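Side-chain contacts in multi-copper Oxidase CueO (Ochrobactrum, PDB 6EVG), which probably uses copper to oxidise phenolic and related substrates with oxygen, acting as a laccase-like enzyme on lignin model compounds and lignosulfonate: residues L90-G94 with L95-S99; I121-P124 with A125-N128; N226-A230 with R231-V235; F436-H439 with G440-F443. All coordinates share one frame; numbering follows the deposited sequence.

From the N terminus, four local contacts follow in series, each bridging a turn or strand entry; none nests within or crosses another. Interaction 1 closes the turn that ends strand 91-93. Interaction 2 shapes the lead into strand 126-131, the neighbour of strand 91-93 in the same beta-sheet, and the two contacts meet through the Gln-123 side chain. Interaction 3 rounds the loop between strands 219-226 and 233-237, joining two layers of strands in a later part of the chain; its centre lies about 21 Å from that of interaction 1. Interaction 4 closes the bend from strand 434-438 to 442-448. Its histidines meet those of interaction 1, so the first and last contacts bring distant parts of the chain together.

Interaction 1: residues L90-G94 with L95-S99; sequences LHWHG and LFVPS
Trp-92 runs alongside Leu-95 in one direction, and its CB touches the leucine CB at 3.6 Å. Leu-95 has CG opposite its backbone N (chi1 -157°), which brings CD2 to 3.9 Å from Trp-92 CB. Trp-92 and Leu-95 are close because the backbone makes a type II beta turn between them, in which Leu-95 N donates to Trp-92 O over 3.2 Å. Val-97, beyond the turn, adds a lighter contact, its CG2 approaching the indole edge 4.4 Å from Trp-92 CD1. Gly-94 suits the third position of the turn, since its phi of 109° would jam a side chain against the preceding carbonyl. Its own O lies 3.7 Å from Phe-96 CD1. The polar edge of the indole is used too, NE1 donating to Leu-101 O. His-91 and His-93, on either side of Trp-92 in strand 91-93, form the His-X-His motif of multicopper oxidases. This strand is an outermost one of its sheet, beside strand 126-131. Trp-92 packs on Leu-78 and Val-80 of strand 75-82 and on Met-150 of strand 148-153, so the indole lies between two sheets, while Leu-95 packs on strand 148-153 and the loop at Ile-121 and Gln-123.

Interaction 2: residues I121-P124 with A125-N128; sequences IQQP and ASFN
Ser-126 OG is gripped from two directions: it donates to Pro-124 O at 2.9 Å and accepts a hydrogen from Asn-128 ND2, also at 2.9 Å. This small network lies at the start of strand 126-131, in a beta-sandwich domain of the cupredoxin type that multicopper oxidases repeat. A serine suits the spot because its short side chain, with OG tucked between the backbone N and the carbonyl carbon (chi1 50°), can turn back to the proline carbonyl while its oxygen still receives the amide. The Asn-128 bond is fairly straight, 158° at the hydrogen, and OG lies near the plane of the amide, so the asparagine is held in a defined orientation. Its OD1 takes a second bond from Arg-269 NH2, which links this strand to strand 269-275 of another sheet. With an alanine here no OG bridges Pro-124 O and Asn-128 ND2, and the amide is likely to be less firmly oriented. Gln-123 comes toward Asn-128 from the opposite direction, its extended chain ending in an amide whose OE1 accepts from Phe-96 N and whose NE2 donates to Gly-94 O, tying the loop to the turn after strand 91-93. The two amide planes stand 45° apart, and Gln-123 NE2 stops 3.6 Å from Ser-126 OG, a contact rather than a bond.

Interaction 3: residues N226-A230 with R231-V235; sequences NGANA and RNFHV
Asn-226 faces Arg-231 and Phe-233 across the loop, and its amide supplies the direct hydrogen bonds. Its ND2 donates to Arg-231 O at 2.8 Å in an almost straight bond (176°), with the acceptor in the amide plane and the donor in the carbonyl plane. The same nitrogen also donates to Ile-264 O. At the other end of the amide, OD1 accepts from Ala-228 N at 2.8 Å, an Asx turn. An asparagine fits because a single short amide can serve both the loop's start and its far side; CG lies trans to its own N, extending the amide toward Arg-231.

A water makes the next link, donating to Ala-230 O and to Asn-232 OD1, each at 2.8 Å.

Apolar and ring contacts come third. The Asn-226 amide meets the edge of the Phe-233 ring, ND2 lying 3.4 Å from CD2, with the planes 67° apart. Ala-228 CB is 4.2 Å from Phe-233 CE2, and Arg-231 CG lies over one ring face near its rim.

Charge comes last: Arg-231 turns at its third torsion (chi3 -69°), and its NE forms a salt bridge with Asp-177 of strand 170-178.

The loop thus joins strand 219-226 to strand 233-237, in the two sheets of a cupredoxin-type beta sandwich, with Phe-233 packed among Leu-175 of strand 170-178, Thr-286 of strand 282-287 and Leu-298 of strand 295-303.

Interaction 4: residues F436-H439 with G440-F443; sequences FHIH and GASF. With EDO (1,2-ethanediol), chain C.
Phe-443 presses against Phe-436 and Ile-438 in the tight part of this contact. The two phenyl rings pass each other from opposing strands with planes at 59°; Phe-443 CE2 meets the edge of the Phe-436 ring, 3.8 Å from its CE2. Ile-438 fits beside them, its CG2 approaching the rim of the Phe-443 ring 3.9 Å from CD2. The other branch of the isoleucine reaches Ala-441, with CD1 4.0 Å from CB. Phenylalanine, isoleucine and alanine suit this buried, largely apolar patch. Phe-443 has CG between its backbone N and carbonyl carbon (chi1 61°), which swings the ring toward strand 434-438. Gly-440 makes the bend, where a CB would collide with His-439 O.

The other, polar side lies at His-439, where a small solvent molecule, a 1,2-ethanediol probably from the crystallisation liquor, sits at the ring edge. ND1 donates to its O1 at 2.8 Å, and the diol is also hydrogen-bonded to Asp-102 OD2 and Gly-103 O. Such His-X-His histidines hold the trinuclear copper cluster in relatives; here His-439 NE2 instead is hydrogen-bonded to His-489 NE2, and the ring stacks on His-91. With an alanine at this place, His-489 NE2 would probably be left without its partner and His-91 without its stacked ring.

Strand 434-438 begins at His-434, a ligand of the bound copper, and lies between strands 486-490 and 463-466; strand 442-448 edges a second sheet beside 469-475, where Ile-472 packs on both Phe-436 and Phe-443.

Interaction 1: residues L90-G94 with L95-S99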
loop_
_atom_site.group_PDB
_atom_site.type_symbol
_atom_site.label_atom_id
_atom_site.label_comp_id
_atom_site.label_asym_id
_atom_site.label_seq_id
_atom_site.Cartn_x
_atom_site.Cartn_y
_atom_site.Cartn_z
ATOM N N LEU A 90 -0.748 -14.189 0.518
ATOM C CA LEU A 90 -0.648 -12.890 -0.180
ATOM C C LEU A 90 -2.060 -12.342 -0.355
ATOM O O LEU A 90 -2.941 -13.037 -0.880
ATOM C CB LEU A 90 0.054 -12.982 -1.523
ATOM C CG LEU A 90 1.531 -13.357 -1.444
ATOM C CD1 LEU A 90 2.119 -13.588 -2.818
ATOM C CD2 LEU A 90 2.373 -12.303 -0.719
ATOM N N HIS A 91 -2.258 -11.093 0.072
ATOM C CA HIS A 91 -3.444 -10.298 -0.229
ATOM C C HIS A 91 -3.160 -9.442 -1.468
ATOM O O HIS A 91 -2.144 -8.754 -1.514
ATOM C CB HIS A 91 -3.794 -9.404 0.995
ATOM C CG HIS A 91 -4.719 -8.268 0.755
ATOM N ND1 HIS A 91 -5.909 -8.368 0.086
ATOM C CD2 HIS A 91 -4.632 -6.969 1.178
ATOM C CE1 HIS A 91 -6.488 -7.151 0.068
ATOM N NE2 HIS A 91 -5.736 -6.302 0.742
ATOM N N TRP A 92 -4.059 -9.537 -2.437
ATOM C CA TRP A 92 -3.952 -8.815 -3.704
ATOM C C TRP A 92 -4.578 -7.424 -3.457
ATOM O O TRP A 92 -5.762 -7.187 -3.711
ATOM C CB TRP A 92 -4.640 -9.573 -4.838
ATOM C CG TRP A 92 -4.316 -11.013 -4.944
ATOM C CD1 TRP A 92 -5.203 -12.022 -4.858
ATOM C CD2 TRP A 92 -3.032 -11.613 -5.185
ATOM N NE1 TRP A 92 -4.581 -13.236 -4.979
ATOM C CE2 TRP A 92 -3.238 -13.033 -5.167
ATOM C CE3 TRP A 92 -1.734 -11.133 -5.405
ATOM C CZ2 TRP A 92 -2.183 -13.922 -5.351
ATOM C CZ3 TRP A 92 -0.701 -12.022 -5.568
ATOM C CH2 TRP A 92 -0.936 -13.416 -5.538
ATOM N N HIS A 93 -3.747 -6.541 -2.913
ATOM C CA HIS A 93 -4.133 -5.207 -2.384
ATOM C C HIS A 93 -4.340 -4.239 -3.548
ATOM O O HIS A 93 -3.391 -3.681 -4.081
ATOM C CB HIS A 93 -3.046 -4.783 -1.418
ATOM C CG HIS A 93 -3.368 -3.591 -0.570
ATOM N ND1 HIS A 93 -2.899 -3.522 0.738
ATOM C CD2 HIS A 93 -3.999 -2.436 -0.880
ATOM C CE1 HIS A 93 -3.246 -2.328 1.206
ATOM N NE2 HIS A 93 -3.902 -1.646 0.262
ATOM N N GLY A 94 -5.612 -4.076 -3.921
ATOM C CA GLY A 94 -6.019 -3.294 -5.058
ATOM C C GLY A 94 -6.546 -4.049 -6.238
ATOM O O GLY A 94 -7.163 -3.491 -7.135
ATOM N N LEU A 95 -6.334 -5.373 -6.250
ATOM C CA LEU A 95 -6.878 -6.196 -7.322
ATOM C C LEU A 95 -8.338 -6.475 -7.071
ATOM O O LEU A 95 -8.767 -6.599 -5.909
ATOM C CB LEU A 95 -6.081 -7.527 -7.415
ATOM C CG LEU A 95 -6.116 -8.247 -8.734
ATOM C CD1 LEU A 95 -5.376 -7.399 -9.811
ATOM C CD2 LEU A 95 -5.496 -9.616 -8.624
ATOM N N PHE A 96 -9.140 -6.520 -8.145
ATOM C CA PHE A 96 -10.586 -6.804 -7.977
ATOM C C PHE A 96 -10.810 -8.301 -8.198
ATOM O O PHE A 96 -10.771 -8.796 -9.334
ATOM C CB PHE A 96 -11.440 -6.037 -8.951
ATOM C CG PHE A 96 -11.608 -4.550 -8.706
ATOM C CD1 PHE A 96 -10.732 -3.785 -7.953
ATOM C CD2 PHE A 96 -12.653 -3.896 -9.331
ATOM C CE1 PHE A 96 -10.933 -2.402 -7.806
ATOM C CE2 PHE A 96 -12.835 -2.524 -9.179
ATOM C CZ PHE A 96 -11.980 -1.802 -8.413
ATOM N N VAL A 97 -11.070 -8.998 -7.087
ATOM C CA VAL A 97 -11.368 -10.443 -7.104
ATOM C C VAL A 97 -12.439 -10.742 -6.071
ATOM O O VAL A 97 -12.508 -10.087 -5.031
ATOM C CB VAL A 97 -10.115 -11.316 -6.831
ATOM C CG1 VAL A 97 -9.127 -11.252 -7.971
ATOM C CG2 VAL A 97 -9.463 -11.011 -5.484
ATOM N N PRO A 98 -13.187 -11.818 -6.294
ATOM C CA PRO A 98 -13.995 -12.354 -5.194
ATOM C C PRO A 98 -13.089 -12.888 -4.097
ATOM O O PRO A 98 -11.941 -13.241 -4.347
ATOM C CB PRO A 98 -14.813 -13.484 -5.827
ATOM C CG PRO A 98 -14.053 -13.857 -7.017
ATOM C CD PRO A 98 -13.258 -12.654 -7.487
ATOM N N SER A 99 -13.631 -12.960 -2.876
ATOM C CA SER A 99 -12.784 -13.296 -1.739
ATOM C C SER A 99 -12.172 -14.683 -1.822
ATOM O O SER A 99 -11.104 -14.892 -1.255
ATOM C CB SER A 99 -13.526 -13.137 -0.422
ATOM O OG SER A 99 -14.523 -14.171 -0.308
#

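Interaction 2: residues I121-P124 with A125-N128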
loop_
_atom_site.group_PDB
_atom_site.type_symbol
_atom_site.label_atom_id
_atom_site.label_comp_id
_atom_site.label_asym_id
_atom_site.label_seq_id
_atom_site.Cartn_x
_atom_site.Cartn_y
_atom_site.Cartn_z
ATOM N N ILE A 121 -8.970 -10.577 -14.934
ATOM C CA ILE A 121 -8.838 -9.142 -14.597
ATOM C C ILE A 121 -9.888 -8.307 -15.319
ATOM O O ILE A 121 -10.003 -8.388 -16.533
ATOM C CB ILE A 121 -7.431 -8.668 -14.972
ATOM C CG1 ILE A 121 -6.313 -9.504 -14.303
ATOM C CG2 ILE A 121 -7.289 -7.192 -14.676
ATOM C CD1 ILE A 121 -6.220 -9.426 -12.826
ATOM N N GLN A 122 -10.630 -7.504 -14.534
ATOM C CA GLN A 122 -11.556 -6.530 -15.152
ATOM C C GLN A 122 -11.736 -5.410 -14.142
ATOM O O GLN A 122 -12.510 -5.499 -13.197
ATOM C CB GLN A 122 -12.886 -7.168 -15.541
ATOM C CG GLN A 122 -13.770 -6.187 -16.291
ATOM C CD GLN A 122 -15.111 -6.696 -16.709
ATOM O OE1 GLN A 122 -15.291 -7.867 -17.091
ATOM N NE2 GLN A 122 -16.117 -5.813 -16.683
ATOM N N GLN A 123 -10.935 -4.341 -14.303
ATOM C CA GLN A 123 -10.927 -3.241 -13.349
ATOM C C GLN A 123 -10.228 -2.040 -13.970
ATOM O O GLN A 123 -9.461 -2.193 -14.930
ATOM C CB GLN A 123 -10.254 -3.632 -12.033
ATOM C CG GLN A 123 -8.760 -3.870 -12.171
ATOM C CD GLN A 123 -8.208 -4.388 -10.875
ATOM O OE1 GLN A 123 -8.177 -5.598 -10.619
ATOM N NE2 GLN A 123 -7.819 -3.462 -9.989
ATOM N N PRO A 124 -10.349 -0.846 -13.372
ATOM C CA PRO A 124 -9.595 0.301 -13.876
ATOM C C PRO A 124 -8.114 0.125 -13.761
ATOM O O PRO A 124 -7.604 -0.423 -12.790
ATOM C CB PRO A 124 -10.103 1.451 -12.996
ATOM C CG PRO A 124 -11.499 1.057 -12.549
ATOM C CD PRO A 124 -11.359 -0.466 -12.355
ATOM N N ALA A 125 -7.406 0.665 -14.759
ATOM C CA ALA A 125 -5.950 0.696 -14.750
ATOM C C ALA A 125 -5.452 1.339 -13.454
ATOM O O ALA A 125 -5.950 2.387 -13.044
ATOM C CB ALA A 125 -5.464 1.478 -15.963
ATOM N N SER A 126 -4.467 0.711 -12.827
ATOM C CA SER A 126 -4.085 1.079 -11.456
ATOM C C SER A 126 -2.797 0.440 -11.056
ATOM O O SER A 126 -2.335 -0.567 -11.631
ATOM C CB SER A 126 -5.216 0.686 -10.496
ATOM O OG SER A 126 -5.632 -0.669 -10.701
ATOM N N PHE A 127 -2.193 1.027 -10.032
ATOM C CA PHE A 127 -0.947 0.585 -9.385
ATOM C C PHE A 127 -1.296 -0.020 -8.033
ATOM O O PHE A 127 -1.657 0.698 -7.112
ATOM C CB PHE A 127 0.010 1.780 -9.260
ATOM C CG PHE A 127 1.282 1.505 -8.526
ATOM C CD1 PHE A 127 2.141 0.470 -8.869
ATOM C CD2 PHE A 127 1.717 2.305 -7.492
ATOM C CE1 PHE A 127 3.333 0.266 -8.210
ATOM C CE2 PHE A 127 2.892 2.087 -6.812
ATOM C CZ PHE A 127 3.716 1.088 -7.194
ATOM N N ASN A 128 -1.196 -1.339 -7.987
ATOM C CA ASN A 128 -1.591 -2.175 -6.841
ATOM C C ASN A 128 -0.387 -2.877 -6.274
ATOM O O ASN A 128 0.751 -2.715 -6.774
ATOM C CB ASN A 128 -2.721 -3.113 -7.264
ATOM C CG ASN A 128 -3.814 -2.330 -7.975
ATOM O OD1 ASN A 128 -4.429 -1.458 -7.352
ATOM N ND2 ASN A 128 -4.035 -2.641 -9.227
#

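Interaction 3: residues N226-A230 with R231-V235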
loop_
_atom_site.group_PDB
_atom_site.type_symbol
_atom_site.label_atom_id
_atom_site.label_comp_id
_atom_site.label_asym_id
_atom_site.label_seq_id
_atom_site.Cartn_x
_atom_site.Cartn_y
_atom_site.Cartn_z
ATOM N N ASN A 226 3.727 3.441 -0.045
ATOM C CA ASN A 226 4.253 3.348 1.315
ATOM C C ASN A 226 4.099 1.902 1.786
ATOM O O ASN A 226 2.983 1.435 2.003
ATOM C CB ASN A 226 3.508 4.318 2.236
ATOM C CG ASN A 226 3.999 4.209 3.648
ATOM O OD1 ASN A 226 4.656 3.273 4.050
ATOM N ND2 ASN A 226 3.671 5.254 4.457
ATOM N N GLY A 227 5.246 1.210 1.866
ATOM C CA GLY A 227 5.261 -0.159 2.313
ATOM C C GLY A 227 5.755 -0.365 3.759
ATOM O O GLY A 227 6.111 -1.503 4.119
ATOM N N ALA A 228 5.782 0.707 4.540
ATOM C CA ALA A 228 6.294 0.633 5.907
ATOM C C ALA A 228 5.240 0.018 6.862
ATOM O O ALA A 228 4.053 -0.030 6.548
ATOM C CB ALA A 228 6.624 2.028 6.410
ATOM N N ASN A 229 5.722 -0.420 8.039
ATOM C CA ASN A 229 4.797 -0.916 9.053
ATOM C C ASN A 229 3.832 0.134 9.548
ATOM O O ASN A 229 2.698 -0.174 9.893
ATOM C CB ASN A 229 5.572 -1.493 10.249
ATOM C CG ASN A 229 6.106 -2.883 9.999
ATOM O OD1 ASN A 229 6.684 -3.175 8.951
ATOM N ND2 ASN A 229 5.911 -3.774 10.997
ATOM N N ALA A 230 4.338 1.364 9.674
ATOM C CA ALA A 230 3.600 2.398 10.443
ATOM C C ALA A 230 3.876 3.822 10.008
ATOM O O ALA A 230 2.976 4.658 10.079
ATOM C CB ALA A 230 3.867 2.270 11.932
ATOM N N ARG A 231 5.109 4.129 9.633
ATOM C CA ARG A 231 5.520 5.488 9.317
ATOM C C ARG A 231 4.672 6.058 8.197
ATOM O O ARG A 231 4.496 5.399 7.156
ATOM C CB ARG A 231 6.968 5.493 8.886
ATOM C CG ARG A 231 7.530 6.847 8.505
ATOM C CD ARG A 231 9.017 6.825 8.236
ATOM N NE ARG A 231 9.816 6.591 9.415
ATOM C CZ ARG A 231 10.305 7.538 10.223
ATOM N NH1 ARG A 231 10.042 8.820 9.974
ATOM N NH2 ARG A 231 11.058 7.218 11.248
ATOM N N ASN A 232 4.233 7.314 8.333
ATOM C CA ASN A 232 3.661 8.096 7.247
ATOM C C ASN A 232 4.779 8.907 6.605
ATOM O O ASN A 232 5.657 9.462 7.296
ATOM C CB ASN A 232 2.594 9.040 7.733
ATOM C CG ASN A 232 1.447 8.314 8.388
ATOM O OD1 ASN A 232 0.922 7.351 7.833
ATOM N ND2 ASN A 232 1.039 8.772 9.581
ATOM N N PHE A 233 4.781 8.973 5.264
ATOM C CA PHE A 233 5.718 9.803 4.549
ATOM C C PHE A 233 5.017 11.059 4.092
ATOM O O PHE A 233 3.836 11.044 3.762
ATOM C CB PHE A 233 6.334 9.042 3.355
ATOM C CG PHE A 233 7.213 7.915 3.782
ATOM C CD1 PHE A 233 8.511 8.092 4.148
ATOM C CD2 PHE A 233 6.697 6.605 3.858
ATOM C CE1 PHE A 233 9.322 7.057 4.562
ATOM C CE2 PHE A 233 7.483 5.570 4.327
ATOM C CZ PHE A 233 8.789 5.778 4.659
ATOM N N HIS A 234 5.769 12.188 4.050
ATOM C CA HIS A 234 5.209 13.469 3.645
ATOM C C HIS A 234 6.285 14.044 2.702
ATOM O O HIS A 234 7.221 14.708 3.184
ATOM C CB HIS A 234 4.949 14.371 4.857
ATOM C CG HIS A 234 4.133 13.748 5.934
ATOM N ND1 HIS A 234 2.754 13.642 5.877
ATOM C CD2 HIS A 234 4.523 13.187 7.098
ATOM C CE1 HIS A 234 2.336 13.030 6.988
ATOM N NE2 HIS A 234 3.393 12.756 7.748
ATOM N N VAL A 235 6.174 13.738 1.417
ATOM C CA VAL A 235 7.315 13.845 0.525
ATOM C C VAL A 235 7.297 15.090 -0.327
ATOM O O VAL A 235 6.251 15.489 -0.850
ATOM C CB VAL A 235 7.504 12.587 -0.366
ATOM C CG1 VAL A 235 7.619 11.329 0.465
ATOM C CG2 VAL A 235 6.453 12.441 -1.389
HETATM O O HOH W 1 0.265 5.311 9.576
#

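Interaction 4: residues F436-H439 with G440-F443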
loop_
_atom_site.group_PDB
_atom_site.type_symbol
_atom_site.label_atom_id
_atom_site.label_comp_id
_atom_site.label_asym_id
_atom_site.label_seq_id
_atom_site.Cartn_x
_atom_site.Cartn_y
_atom_site.Cartn_z
ATOM N N PHE A 436 -6.863 3.597 7.189
ATOM C CA PHE A 436 -7.940 2.646 6.953
ATOM C C PHE A 436 -7.713 1.896 5.652
ATOM O O PHE A 436 -7.511 2.536 4.631
ATOM C CB PHE A 436 -9.246 3.429 6.843
ATOM C CG PHE A 436 -10.441 2.609 6.463
ATOM C CD1 PHE A 436 -11.101 1.855 7.424
ATOM C CD2 PHE A 436 -10.955 2.600 5.195
ATOM C CE1 PHE A 436 -12.233 1.133 7.064
ATOM C CE2 PHE A 436 -12.052 1.892 4.839
ATOM C CZ PHE A 436 -12.698 1.109 5.800
ATOM N N HIS A 437 -7.869 0.563 5.662
ATOM C CA HIS A 437 -7.885 -0.213 4.425
ATOM C C HIS A 437 -9.041 -1.193 4.468
ATOM O O HIS A 437 -9.280 -1.849 5.489
ATOM C CB HIS A 437 -6.540 -0.977 4.208
ATOM C CG HIS A 437 -6.534 -1.944 3.046
ATOM N ND1 HIS A 437 -6.941 -1.564 1.767
ATOM C CD2 HIS A 437 -6.142 -3.239 2.945
ATOM C CE1 HIS A 437 -6.823 -2.635 0.960
ATOM N NE2 HIS A 437 -6.326 -3.640 1.640
ATOM N N ILE A 438 -9.777 -1.250 3.355
ATOM C CA ILE A 438 -10.828 -2.260 3.166
ATOM C C ILE A 438 -10.431 -3.186 2.028
ATOM O O ILE A 438 -10.033 -2.745 0.948
ATOM C CB ILE A 438 -12.201 -1.597 2.967
ATOM C CG1 ILE A 438 -13.305 -2.667 2.954
ATOM C CG2 ILE A 438 -12.284 -0.702 1.757
ATOM C CD1 ILE A 438 -14.707 -2.106 3.248
ATOM N N HIS A 439 -10.537 -4.484 2.281
ATOM C CA HIS A 439 -10.365 -5.518 1.267
ATOM C C HIS A 439 -11.685 -5.741 0.516
ATOM O O HIS A 439 -12.733 -5.784 1.153
ATOM C CB HIS A 439 -9.955 -6.854 1.862
ATOM C CG HIS A 439 -8.742 -6.851 2.714
ATOM N ND1 HIS A 439 -7.967 -7.985 2.837
ATOM C CD2 HIS A 439 -8.129 -5.912 3.461
ATOM C CE1 HIS A 439 -6.967 -7.730 3.656
ATOM N NE2 HIS A 439 -7.038 -6.468 4.047
ATOM N N GLY A 440 -11.603 -5.944 -0.796
ATOM C CA GLY A 440 -12.804 -6.379 -1.505
ATOM C C GLY A 440 -13.863 -5.352 -1.785
ATOM O O GLY A 440 -14.955 -5.690 -2.209
ATOM N N ALA A 441 -13.528 -4.069 -1.594
ATOM C CA ALA A 441 -14.417 -2.971 -1.852
ATOM C C ALA A 441 -13.559 -1.740 -2.206
ATOM O O ALA A 441 -12.324 -1.769 -2.031
ATOM C CB ALA A 441 -15.298 -2.693 -0.672
ATOM N N SER A 442 -14.212 -0.739 -2.725
ATOM C CA SER A 442 -13.559 0.503 -3.096
ATOM C C SER A 442 -14.351 1.659 -2.514
ATOM O O SER A 442 -15.544 1.515 -2.262
ATOM C CB SER A 442 -13.407 0.638 -4.598
ATOM O OG SER A 442 -12.622 -0.401 -5.136
ATOM N N PHE A 443 -13.717 2.829 -2.326
ATOM C CA PHE A 443 -14.449 3.947 -1.785
ATOM C C PHE A 443 -14.006 5.276 -2.387
ATOM O O PHE A 443 -12.925 5.399 -3.003
ATOM C CB PHE A 443 -14.376 4.002 -0.253
ATOM C CG PHE A 443 -13.011 4.151 0.318
ATOM C CD1 PHE A 443 -12.392 5.386 0.452
ATOM C CD2 PHE A 443 -12.281 3.034 0.753
ATOM C CE1 PHE A 443 -11.149 5.527 1.045
ATOM C CE2 PHE A 443 -11.036 3.142 1.357
ATOM C CZ PHE A 443 -10.465 4.392 1.465
HETATM C C1 EDO C . -9.201 -11.388 1.891
HETATM O O1 EDO C . -9.146 -10.043 1.402
HETATM C C2 EDO C . -8.690 -11.619 3.255
HETATM O O2 EDO C . -7.411 -10.993 3.447
#